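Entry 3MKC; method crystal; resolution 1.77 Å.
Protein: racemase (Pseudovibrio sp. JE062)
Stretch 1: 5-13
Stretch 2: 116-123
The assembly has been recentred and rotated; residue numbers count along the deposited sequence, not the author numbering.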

# COMPACT_ATOMS: atom_id res chain seq x y z
N LEU A 5 -28.11 -14.70 17.91
CA LEU A 5 -27.08 -14.11 17.06
C LEU A 5 -26.85 -12.65 17.46
O LEU A 5 -27.74 -12.00 18.01
CB LEU A 5 -27.48 -14.19 15.58
CG LEU A 5 -27.57 -15.58 14.97
CD1 LEU A 5 -27.97 -15.48 13.51
CD2 LEU A 5 -26.23 -16.30 15.12
N ASN A 6 -25.64 -12.16 17.20
CA ASN A 6 -25.26 -10.79 17.53
C ASN A 6 -26.07 -9.77 16.73
O ASN A 6 -25.94 -9.67 15.52
CB ASN A 6 -23.77 -10.58 17.23
CG ASN A 6 -23.20 -9.38 17.94
OD1 ASN A 6 -23.85 -8.35 18.06
ND2 ASN A 6 -21.95 -9.49 18.39
N PRO A 7 -26.90 -8.98 17.42
CA PRO A 7 -27.74 -7.96 16.78
C PRO A 7 -26.95 -6.86 16.08
O PRO A 7 -27.44 -6.23 15.16
CB PRO A 7 -28.57 -7.41 17.94
CG PRO A 7 -28.59 -8.54 18.93
CD PRO A 7 -27.18 -9.04 18.87
N ALA A 8 -25.72 -6.64 16.54
CA ALA A 8 -24.84 -5.61 16.00
C ALA A 8 -24.39 -5.85 14.56
O ALA A 8 -24.07 -4.91 13.84
CB ALA A 8 -23.63 -5.43 16.90
N VAL A 9 -24.34 -7.11 14.14
CA VAL A 9 -23.93 -7.41 12.77
C VAL A 9 -25.14 -7.14 11.89
O VAL A 9 -25.90 -8.05 11.55
CB VAL A 9 -23.49 -8.88 12.64
CG1 VAL A 9 -22.96 -9.15 11.25
CG2 VAL A 9 -22.44 -9.19 13.68
N ALA A 10 -25.31 -5.87 11.52
CA ALA A 10 -26.44 -5.45 10.70
C ALA A 10 -26.05 -5.32 9.23
O ALA A 10 -24.88 -5.11 8.91
CB ALA A 10 -26.98 -4.12 11.21
N PRO A 11 -27.04 -5.42 8.32
CA PRO A 11 -26.79 -5.32 6.88
C PRO A 11 -26.29 -3.96 6.45
O PRO A 11 -26.57 -2.94 7.09
CB PRO A 11 -28.15 -5.64 6.26
CG PRO A 11 -28.90 -6.37 7.35
CD PRO A 11 -28.47 -5.62 8.58
N ILE A 12 -25.56 -3.94 5.34
CA ILE A 12 -25.03 -2.70 4.78
C ILE A 12 -26.22 -1.92 4.20
O ILE A 12 -27.03 -2.48 3.47
CB ILE A 12 -24.02 -3.00 3.65
CG1 ILE A 12 -22.79 -3.69 4.24
CG2 ILE A 12 -23.65 -1.72 2.91
CD1 ILE A 12 -21.77 -4.11 3.21
N LYS A 13 -26.31 -0.64 4.55
CA LYS A 13 -27.40 0.19 4.05
C LYS A 13 -26.96 1.04 2.86
O LYS A 13 -27.72 1.23 1.90
CB LYS A 13 -27.93 1.09 5.17
CG LYS A 13 -29.05 2.02 4.73
CD LYS A 13 -29.54 2.85 5.91
CE LYS A 13 -30.63 3.81 5.51
NZ LYS A 13 -31.18 4.49 6.72
N ASP A 116 -13.19 -2.26 8.54
CA ASP A 116 -13.42 -1.24 9.55
C ASP A 116 -14.82 -1.42 10.11
O ASP A 116 -15.02 -1.43 11.32
CB ASP A 116 -13.24 0.15 8.94
CG ASP A 116 -13.23 1.26 9.99
OD1 ASP A 116 -12.73 1.02 11.11
OD2 ASP A 116 -13.69 2.38 9.68
N LEU A 117 -15.80 -1.57 9.22
CA LEU A 117 -17.18 -1.74 9.65
C LEU A 117 -17.41 -3.03 10.44
O LEU A 117 -17.97 -2.99 11.53
CB LEU A 117 -18.11 -1.71 8.43
CG LEU A 117 -19.59 -1.96 8.68
CD1 LEU A 117 -20.09 -1.05 9.81
CD2 LEU A 117 -20.36 -1.71 7.39
N ALA A 118 -16.96 -4.16 9.91
CA ALA A 118 -17.13 -5.45 10.58
C ALA A 118 -16.50 -5.44 11.97
O ALA A 118 -17.06 -5.99 12.92
CB ALA A 118 -16.53 -6.57 9.74
N GLY A 119 -15.33 -4.82 12.08
CA GLY A 119 -14.65 -4.75 13.35
C GLY A 119 -15.45 -3.91 14.34
O GLY A 119 -15.63 -4.30 15.49
N LYS A 120 -15.92 -2.76 13.88
CA LYS A 120 -16.68 -1.87 14.75
C LYS A 120 -17.98 -2.51 15.23
O LYS A 120 -18.39 -2.28 16.37
CB LYS A 120 -16.94 -0.54 14.05
CG LYS A 120 -15.66 0.30 13.91
CD LYS A 120 -15.83 1.49 12.98
CE LYS A 120 -16.74 2.56 13.54
NZ LYS A 120 -16.79 3.76 12.65
N GLN A 121 -18.61 -3.31 14.39
CA GLN A 121 -19.84 -3.99 14.79
C GLN A 121 -19.53 -5.02 15.86
O GLN A 121 -20.23 -5.13 16.87
CB GLN A 121 -20.50 -4.71 13.59
CG GLN A 121 -21.00 -3.82 12.45
CD GLN A 121 -21.75 -4.62 11.39
OE1 GLN A 121 -21.35 -5.74 11.05
NE2 GLN A 121 -22.83 -4.06 10.86
N LEU A 122 -18.46 -5.79 15.64
CA LEU A 122 -18.06 -6.84 16.57
C LEU A 122 -17.20 -6.36 17.72
O LEU A 122 -16.89 -7.12 18.64
CB LEU A 122 -17.30 -7.93 15.80
CG LEU A 122 -18.09 -8.65 14.71
CD1 LEU A 122 -17.14 -9.49 13.85
CD2 LEU A 122 -19.15 -9.52 15.34
N GLY A 123 -16.81 -5.09 17.68
CA GLY A 123 -15.98 -4.55 18.74
C GLY A 123 -14.62 -5.21 18.80
O GLY A 123 -14.10 -5.48 19.89
O HOH W 1 -20.76 -6.87 19.01

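A single glutamine amide is at the centre of this contact: Q121, on the last full turn of a helix, reaches toward the backbone of the N-terminal loop and gives the one direct hydrogen bond between the two stretches, from its NE2 to the backbone O of A10 (3.0 Å, N-H...O angle 162°). The near-linear geometry suits a primary amide meeting a main-chain carbonyl. Two other backbone atoms crowd the same nitrogen without bonding to it. The O of A8 lies 3.3 Å from Q121 NE2 but at a poor angle, and the N of A10 lies 3.1 Å from Q121 NE2, where both atoms are donors. The other end of the amide, Q121 OE1, rests 3.5 Å from V9 CA and 3.8 Å from V9 CG1. Q121 accordingly has more surface covered than any other residue of the contact.

The side chain leaves the helix with chi1 m and chi2 t, its CA-to-CB bond directed toward the loop. Here the backbones come near each other, with the CA atoms of A8 and Q121 5.4 Å apart; the small methyl of A8 also points toward the helix. By I12 and L117 the CA separation has grown to 9.3 Å, and longer side chains span the gap.

The loop is shaped by a type I turn from N6 to V9, closed by a weak hydrogen bond from V9 N to N6 O (3.3 Å). N6 also steadies the turn through its side chain, its OD1 accepting from A8 N at 3.0 Å. The amide's other end, N6 ND2, donates to water 1 (2.9 Å from ND2 to the water O), which in turn donates to Q121 O (2.8 Å from the water O). This water links the turn to the helix backbone, a second polar connection well removed from the direct bond.

Apolar contacts lie to both sides of Q121 in sequence. V9 CG2 meets L122 CD2 at 3.7 Å; although the CA-to-CB bond of L122 points sideways, the end of its side chain comes nearer the loop, and N6 ND2 also lies 4.1 Å from L122 CD2. One helical turn before Q121, L117 points toward the other stretch, and its CD2 makes a looser contact with I12 CG1 at 4.4 Å, where the segment enters a strand. The helix backbone carries Q121 in regular fashion, with Q121 N bonded to L117 O at 2.9 Å. G123 then leaves helical geometry with positive phi, a conformation that favours glycine.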